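Local coordinates for protein exotoxin 5 (Staphylococcus aureus subsp. aureus COL, PDB 3R2I) that is a secreted superantigen-like protein of unknown function, probably an immune-evasion factor like its staphylococcal relatives, at residues N91-R95 / N96-K100; E225-F229 / E230-D234. All coordinates share one frame; numbering follows the deposited sequence.

Contact 1 of 2, residues N91-R95 / N96-K100; sequences NFKQR and NKAFK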
ATOM      1  N   ASN A  91     -14.406   4.902  11.488  1.00 25.55           N
ATOM      2  CA  ASN A  91     -13.863   4.624  12.804  1.00 27.48           C
ATOM      3  C   ASN A  91     -14.225   3.216  13.246  1.00 28.34           C
ATOM      4  O   ASN A  91     -15.405   2.841  13.228  1.00 29.24           O
ATOM      5  CB  ASN A  91     -14.442   5.576  13.829  1.00 29.24           C
ATOM      6  CG  ASN A  91     -13.964   6.960  13.646  1.00 31.63           C
ATOM      7  OD1 ASN A  91     -12.753   7.187  13.557  1.00 31.12           O
ATOM      8  ND2 ASN A  91     -14.890   7.923  13.678  1.00 31.49           N
ATOM      9  N   PHE A  92     -13.219   2.456  13.647  1.00 27.12           N
ATOM     10  CA  PHE A  92     -13.428   1.110  14.134  1.00 28.26           C
ATOM     11  C   PHE A  92     -12.176   0.639  14.921  1.00 29.62           C
ATOM     12  O   PHE A  92     -11.120   1.296  14.883  1.00 26.64           O
ATOM     13  CB  PHE A  92     -13.717   0.168  12.967  1.00 28.02           C
ATOM     14  CG  PHE A  92     -12.573   0.030  11.996  1.00 25.03           C
ATOM     15  CD1 PHE A  92     -11.634  -0.995  12.153  1.00 21.40           C
ATOM     16  CD2 PHE A  92     -12.457   0.895  10.906  1.00 21.07           C
ATOM     17  CE1 PHE A  92     -10.575  -1.146  11.273  1.00 20.05           C
ATOM     18  CE2 PHE A  92     -11.372   0.779  10.006  1.00 23.33           C
ATOM     19  CZ  PHE A  92     -10.422  -0.229  10.191  1.00 21.96           C
ATOM     20  N   LYS A  93     -12.352  -0.483  15.625  1.00 31.47           N
ATOM     21  CA  LYS A  93     -11.336  -1.145  16.425  1.00 33.95           C
ATOM     22  C   LYS A  93     -11.248  -2.630  16.097  1.00 34.26           C
ATOM     23  O   LYS A  93     -12.209  -3.233  15.674  1.00 34.77           O
ATOM     24  CB  LYS A  93     -11.663  -1.041  17.907  1.00 35.43           C
ATOM     25  CG  LYS A  93     -11.873   0.359  18.373  1.00 42.10           C
ATOM     26  CD  LYS A  93     -11.968   0.471  19.898  1.00 51.12           C
ATOM     27  CE  LYS A  93     -10.641   0.150  20.610  1.00 53.47           C
ATOM     28  NZ  LYS A  93     -10.743   0.496  22.068  1.00 57.82           N
ATOM     29  N   GLN A  94     -10.081  -3.212  16.332  1.00 36.12           N
ATOM     30  CA  GLN A  94      -9.856  -4.643  16.129  1.00 37.64           C
ATOM     31  C   GLN A  94      -8.544  -5.014  16.818  1.00 39.88           C
ATOM     32  O   GLN A  94      -7.547  -4.293  16.686  1.00 36.15           O
ATOM     33  CB  GLN A  94      -9.833  -4.999  14.629  1.00 35.87           C
ATOM     34  CG  GLN A  94      -9.732  -6.499  14.365  1.00 36.51           C
ATOM     35  CD  GLN A  94     -10.063  -6.885  12.928  1.00 32.82           C
ATOM     36  OE1 GLN A  94      -9.248  -7.477  12.234  1.00 28.52           O
ATOM     37  NE2 GLN A  94     -11.245  -6.520  12.476  1.00 28.99           N
ATOM     38  N   ARG A  95      -8.550  -6.119  17.562  1.00 44.72           N
ATOM     39  CA  ARG A  95      -7.347  -6.571  18.297  1.00 48.70           C
ATOM     40  C   ARG A  95      -6.697  -5.430  19.115  1.00 48.30           C
ATOM     41  O   ARG A  95      -5.468  -5.248  19.083  1.00 49.10           O
ATOM     42  CB  ARG A  95      -6.316  -7.239  17.347  1.00 49.99           C
ATOM     43  CG  ARG A  95      -6.634  -8.712  16.958  1.00 57.10           C
ATOM     44  CD  ARG A  95      -5.478  -9.364  16.149  1.00 64.80           C
ATOM     45  NE  ARG A  95      -5.611 -10.828  16.045  1.00 72.33           N
ATOM     46  CZ  ARG A  95      -4.801 -11.633  15.343  1.00 76.71           C
ATOM     47  NH1 ARG A  95      -3.787 -11.139  14.632  1.00 76.81           N
ATOM     48  NH2 ARG A  95      -5.018 -12.946  15.331  1.00 78.32           N
ATOM     49  N   ASN A  96      -7.538  -4.695  19.851  1.00 48.27           N
ATOM     50  CA  ASN A  96      -7.149  -3.514  20.679  1.00 48.67           C
ATOM     51  C   ASN A  96      -6.719  -2.211  20.028  1.00 45.02           C
ATOM     52  O   ASN A  96      -6.630  -1.180  20.720  1.00 46.41           O
ATOM     53  CB  ASN A  96      -5.980  -3.817  21.656  1.00 50.76           C
ATOM     54  CG  ASN A  96      -6.460  -4.100  23.066  1.00 56.45           C
ATOM     55  OD1 ASN A  96      -7.562  -3.690  23.462  1.00 61.44           O
ATOM     56  ND2 ASN A  96      -5.612  -4.753  23.854  1.00 61.79           N
ATOM     57  N   LYS A  97      -6.470  -2.243  18.726  1.00 39.77           N
ATOM     58  CA  LYS A  97      -6.153  -1.050  17.954  1.00 37.14           C
ATOM     59  C   LYS A  97      -7.368  -0.329  17.441  1.00 34.05           C
ATOM     60  O   LYS A  97      -8.315  -0.948  16.953  1.00 34.44           O
ATOM     61  CB  LYS A  97      -5.229  -1.406  16.769  1.00 36.90           C
ATOM     62  CG  LYS A  97      -3.721  -1.137  16.923  1.00 44.53           C
ATOM     63  CD  LYS A  97      -2.896  -2.077  17.802  1.00 54.08           C
ATOM     64  CE  LYS A  97      -1.413  -1.578  17.856  1.00 59.23           C
ATOM     65  NZ  LYS A  97      -0.458  -2.470  18.603  1.00 62.12           N
ATOM     66  N   ALA A  98      -7.341   0.998  17.525  1.00 31.56           N
ATOM     67  CA  ALA A  98      -8.429   1.836  17.034  1.00 28.66           C
ATOM     68  C   ALA A  98      -7.908   2.461  15.756  1.00 26.07           C
ATOM     69  O   ALA A  98      -6.769   2.903  15.666  1.00 25.67           O
ATOM     70  CB  ALA A  98      -8.820   2.888  18.044  1.00 28.65           C
ATOM     71  N   PHE A  99      -8.738   2.428  14.745  1.00 23.81           N
ATOM     72  CA  PHE A  99      -8.385   2.904  13.460  1.00 23.83           C
ATOM     73  C   PHE A  99      -9.302   4.046  13.004  1.00 23.72           C
ATOM     74  O   PHE A  99     -10.477   4.067  13.333  1.00 24.97           O
ATOM     75  CB  PHE A  99      -8.512   1.723  12.488  1.00 23.71           C
ATOM     76  CG  PHE A  99      -7.519   0.599  12.746  1.00 23.61           C
ATOM     77  CD1 PHE A  99      -6.247   0.646  12.198  1.00 23.67           C
ATOM     78  CD2 PHE A  99      -7.864  -0.503  13.491  1.00 25.84           C
ATOM     79  CE1 PHE A  99      -5.331  -0.403  12.396  1.00 22.46           C
ATOM     80  CE2 PHE A  99      -6.939  -1.542  13.709  1.00 24.48           C
ATOM     81  CZ  PHE A  99      -5.677  -1.478  13.159  1.00 21.44           C
ATOM     82  N   LYS A 100      -8.745   4.990  12.268  1.00 22.49           N
ATOM     83  CA  LYS A 100      -9.515   6.091  11.693  1.00 23.14           C
ATOM     84  C   LYS A 100      -9.056   6.171  10.235  1.00 21.68           C
ATOM     85  O   LYS A 100      -7.960   6.613   9.944  1.00 21.82           O
ATOM     86  CB  LYS A 100      -9.359   7.400  12.482  1.00 23.36           C
ATOM     87  CG  LYS A 100     -10.045   8.602  11.805  1.00 25.64           C
ATOM     88  CD  LYS A 100      -9.971   9.892  12.629  1.00 28.56           C
ATOM     89  CE  LYS A 100     -11.125  10.067  13.677  1.00 34.31           C
ATOM     90  NZ  LYS A 100     -11.200   9.226  14.879  1.00 32.54           N
TER
HETATM   91  O   HOH W   1     -11.210   5.852  15.419  1.00 30.99           O
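Phe-92 and Phe-99 meet on one face of a tight antiparallel hairpin. The CB of Phe-99 sits over the ring of Phe-92, 3.8 Å from its centroid and 19° off the ring normal, a CH-pi contact. The two ring planes differ little in tilt, but one is displaced past the other, so Phe-92 CE1 meets Phe-99 CD2 at 3.6 Å with little stacking. Phe-92 CG is lodged between its backbone N and carbonyl carbon (chi1 64°), which turns the ring across to its neighbour.

The two residues form a hydrogen-bonded pair: Phe-99 N reaches Phe-92 O at 2.6 Å, and Phe-92 N returns a bond to Phe-99 O. On the other face Lys-100 folds back through bends at chi3 and chi4, bringing NZ to Asn-91 OD1 at 2.9 Å, 34° out of the amide plane. A water donates to both Asn-91 OD1 and Phe-99 O, while Asn-91 ND2 is held by Glu-82. Farther along this face Lys-93 CG lies against Ala-98 CB at 4.0 Å.

Toward the tip, Gln-94 N bonds Lys-97 O at 2.9 Å and Lys-97 N closes the return bond to Gln-94 O. Outside the hairpin, Gln-94 OE1 accepts from Thr-75 N. Arg-95 and Asn-96 form the corner of a type I' turn, a classic two-residue beta-hairpin connection, here joining strands 87-94 and 97-103 of the OB-fold domain.

Contact 2 of 2, residues E225-F229 / E230-D234; sequences EKLSF and ERMFD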
ATOM      1  N   GLU A 225       8.914   9.921  -4.827  1.00 29.89           N
ATOM      2  CA  GLU A 225       7.825  10.594  -4.177  1.00 29.95           C
ATOM      3  C   GLU A 225       6.963   9.568  -3.458  1.00 26.53           C
ATOM      4  O   GLU A 225       6.880   8.415  -3.868  1.00 26.09           O
ATOM      5  CB  GLU A 225       6.873  11.216  -5.208  1.00 32.53           C
ATOM      6  CG  GLU A 225       7.391  12.308  -6.112  1.00 40.61           C
ATOM      7  CD  GLU A 225       6.239  12.957  -6.922  1.00 48.45           C
ATOM      8  OE1 GLU A 225       6.326  14.169  -7.244  1.00 58.20           O
ATOM      9  OE2 GLU A 225       5.224  12.269  -7.193  1.00 48.82           O
ATOM     10  N   LYS A 226       6.220  10.031  -2.474  1.00 25.07           N
ATOM     11  CA  LYS A 226       5.272   9.205  -1.728  1.00 23.26           C
ATOM     12  C   LYS A 226       4.045   8.986  -2.585  1.00 22.49           C
ATOM     13  O   LYS A 226       3.628   9.894  -3.320  1.00 20.42           O
ATOM     14  CB  LYS A 226       4.847   9.995  -0.507  1.00 25.20           C
ATOM     15  CG  LYS A 226       3.859   9.323   0.451  1.00 26.75           C
ATOM     16  CD  LYS A 226       3.638  10.264   1.650  1.00 25.73           C
ATOM     17  CE  LYS A 226       2.637   9.685   2.636  1.00 28.98           C
ATOM     18  NZ  LYS A 226       2.337  10.567   3.789  1.00 21.20           N
ATOM     19  N   LEU A 227       3.426   7.819  -2.480  1.00 20.00           N
ATOM     20  CA  LEU A 227       2.232   7.571  -3.296  1.00 19.74           C
ATOM     21  C   LEU A 227       1.209   8.690  -3.004  1.00 19.99           C
ATOM     22  O   LEU A 227       1.085   9.089  -1.860  1.00 18.92           O
ATOM     23  CB  LEU A 227       1.634   6.208  -2.954  1.00 18.15           C
ATOM     24  CG  LEU A 227       0.529   5.665  -3.858  1.00 16.97           C
ATOM     25  CD1 LEU A 227       1.097   5.372  -5.235  1.00 11.43           C
ATOM     26  CD2 LEU A 227      -0.019   4.382  -3.219  1.00 16.03           C
ATOM     27  N   SER A 228       0.498   9.207  -4.014  1.00 19.66           N
ATOM     28  CA  SER A 228      -0.453  10.277  -3.759  1.00 20.90           C
ATOM     29  C   SER A 228      -1.593   9.707  -2.932  1.00 20.67           C
ATOM     30  O   SER A 228      -1.868   8.536  -2.995  1.00 21.03           O
ATOM     31  CB  SER A 228      -1.034  10.842  -5.060  1.00 20.72           C
ATOM     32  OG  SER A 228      -1.760   9.808  -5.727  1.00 23.57           O
ATOM     33  N   PHE A 229      -2.263  10.533  -2.153  1.00 21.28           N
ATOM     34  CA  PHE A 229      -3.391  10.042  -1.378  1.00 23.12           C
ATOM     35  C   PHE A 229      -4.496   9.470  -2.255  1.00 23.75           C
ATOM     36  O   PHE A 229      -5.177   8.530  -1.866  1.00 21.89           O
ATOM     37  CB  PHE A 229      -3.999  11.153  -0.489  1.00 24.04           C
ATOM     38  CG  PHE A 229      -3.053  11.671   0.564  1.00 22.51           C
ATOM     39  CD1 PHE A 229      -2.663  12.989   0.574  1.00 23.83           C
ATOM     40  CD2 PHE A 229      -2.509  10.803   1.511  1.00 20.27           C
ATOM     41  CE1 PHE A 229      -1.784  13.476   1.548  1.00 25.11           C
ATOM     42  CE2 PHE A 229      -1.629  11.251   2.479  1.00 16.66           C
ATOM     43  CZ  PHE A 229      -1.245  12.597   2.496  1.00 20.52           C
ATOM     44  N   GLU A 230      -4.704  10.039  -3.424  1.00 25.60           N
ATOM     45  CA  GLU A 230      -5.776   9.531  -4.262  1.00 29.10           C
ATOM     46  C   GLU A 230      -5.563   8.083  -4.766  1.00 27.98           C
ATOM     47  O   GLU A 230      -6.529   7.304  -4.916  1.00 29.68           O
ATOM     48  CB  GLU A 230      -6.071  10.496  -5.394  1.00 32.52           C
ATOM     49  CG  GLU A 230      -7.341  10.071  -6.179  1.00 44.17           C
ATOM     50  CD  GLU A 230      -8.124  11.243  -6.760  1.00 56.58           C
ATOM     51  OE1 GLU A 230      -8.237  11.286  -8.010  1.00 65.75           O
ATOM     52  OE2 GLU A 230      -8.598  12.121  -5.971  1.00 60.37           O
ATOM     53  N   ARG A 231      -4.304   7.690  -4.947  1.00 24.79           N
ATOM     54  CA  ARG A 231      -4.004   6.359  -5.427  1.00 22.15           C
ATOM     55  C   ARG A 231      -4.052   5.337  -4.302  1.00 21.19           C
ATOM     56  O   ARG A 231      -4.062   4.146  -4.528  1.00 20.42           O
ATOM     57  CB  ARG A 231      -2.693   6.364  -6.173  1.00 20.70           C
ATOM     58  CG  ARG A 231      -2.758   7.276  -7.413  1.00 21.83           C
ATOM     59  CD  ARG A 231      -1.393   7.344  -8.101  1.00 23.98           C
ATOM     60  NE  ARG A 231      -1.011   6.097  -8.762  1.00 23.49           N
ATOM     61  CZ  ARG A 231       0.214   5.810  -9.226  1.00 27.93           C
ATOM     62  NH1 ARG A 231       1.247   6.626  -9.025  1.00 26.73           N
ATOM     63  NH2 ARG A 231       0.424   4.665  -9.871  1.00 25.56           N
ATOM     64  N   MET A 232      -4.140   5.814  -3.082  1.00 22.09           N
ATOM     65  CA  MET A 232      -4.256   4.936  -1.935  1.00 20.85           C
ATOM     66  C   MET A 232      -5.640   4.266  -1.874  1.00 22.40           C
ATOM     67  O   MET A 232      -5.887   3.421  -0.990  1.00 22.93           O
ATOM     68  CB  MET A 232      -3.984   5.713  -0.648  1.00 21.33           C
ATOM     69  CG  MET A 232      -2.552   6.151  -0.495  1.00 18.37           C
ATOM     70  SD  MET A 232      -2.283   6.980   1.061  1.00 22.23           S
ATOM     71  CE  MET A 232      -0.528   7.355   0.846  1.00 15.93           C
ATOM     72  N   PHE A 233      -6.540   4.638  -2.790  1.00 23.48           N
ATOM     73  CA  PHE A 233      -7.870   4.009  -2.862  1.00 24.77           C
ATOM     74  C   PHE A 233      -7.995   3.000  -3.989  1.00 25.53           C
ATOM     75  O   PHE A 233      -8.924   2.214  -3.983  1.00 27.29           O
ATOM     76  CB  PHE A 233      -8.976   5.049  -2.991  1.00 25.65           C
ATOM     77  CG  PHE A 233      -9.021   5.976  -1.830  1.00 24.18           C
ATOM     78  CD1 PHE A 233      -9.844   5.716  -0.757  1.00 22.00           C
ATOM     79  CD2 PHE A 233      -8.150   7.043  -1.765  1.00 20.14           C
ATOM     80  CE1 PHE A 233      -9.835   6.540   0.338  1.00 27.07           C
ATOM     81  CE2 PHE A 233      -8.137   7.884  -0.665  1.00 22.64           C
ATOM     82  CZ  PHE A 233      -8.976   7.651   0.376  1.00 23.09           C
ATOM     83  N   ASP A 234      -7.079   3.026  -4.959  1.00 25.89           N
ATOM     84  CA  ASP A 234      -7.144   2.081  -6.065  1.00 25.72           C
ATOM     85  C   ASP A 234      -6.951   0.659  -5.568  1.00 24.88           C
ATOM     86  O   ASP A 234      -6.089   0.364  -4.736  1.00 22.22           O
ATOM     87  CB  ASP A 234      -6.076   2.348  -7.111  1.00 26.42           C
ATOM     88  CG  ASP A 234      -6.202   3.693  -7.766  1.00 29.10           C
ATOM     89  OD1 ASP A 234      -7.092   4.499  -7.427  1.00 35.83           O
ATOM     90  OD2 ASP A 234      -5.369   3.935  -8.652  1.00 38.30           O
TER
HETATM   91  O   HOH W   2       1.263   8.785  -7.035  1.00 21.27           O
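Arg-231 N bonds back to Ser-228 O at 3.2 Å and makes a second, weak bond to Ser-228 OG at 3.4 Å. Ser-228 OG occupies the position between its own N and carbonyl carbon (chi1 63°), which puts it within weak-bonding distance of the Arg-231 amide and leaves it 3.2 Å from Arg-231 CG. One residue on, Met-232 N repeats the step to Phe-229 O at 3.2 Å, so the chain winds in a short succession of turns. A water accepts from both Ser-228 N and Arg-231 NH1, tying the side chain back; Arg-231 NH2 is bound by Glu-220 O.

Leu-227 CD1 rests over one face of the Arg-231 guanidinium, 4.0 Å from Arg-231 NH1, and the two side chains cross at about a right angle. Leu-227 CD2 packs on Met-232 CG. Met-232 runs alongside Phe-229, with Met-232 SD at the ring edge, 3.9 Å from Phe-229 CD2, a Met-aromatic contact. Lys-226 forms a salt bridge with Glu-125 and a cation-pi contact with Tyr-66. This loop between strands 218-222 and 235-237 of the beta-grasp domain lies against helices 57-68 and 182-197, and Phe-229, Met-232 and Phe-233 pack on Val-136 of strand 133-141.

The two contacts lie in series along the chain and in different domains, contact 1 in the OB-fold region and contact 2 in the beta-grasp region. Their centres are about 22 Å apart and their nearest atoms about 10 Å apart, without touching. Strand 133-141 nevertheless links them: strand 97-103 of contact 1 pairs in parallel with it through Ile-133 and Ser-135, and the 225-234 loop packs on its Val-136 and bonds the backbone of Gly-138. Contact 1 is a hairpin at the surface, its centre about 19 Å from that of the chain; contact 2, its centre about 8 Å from the same point, helps join the two domains characteristic of the staphylococcal superantigen-like fold.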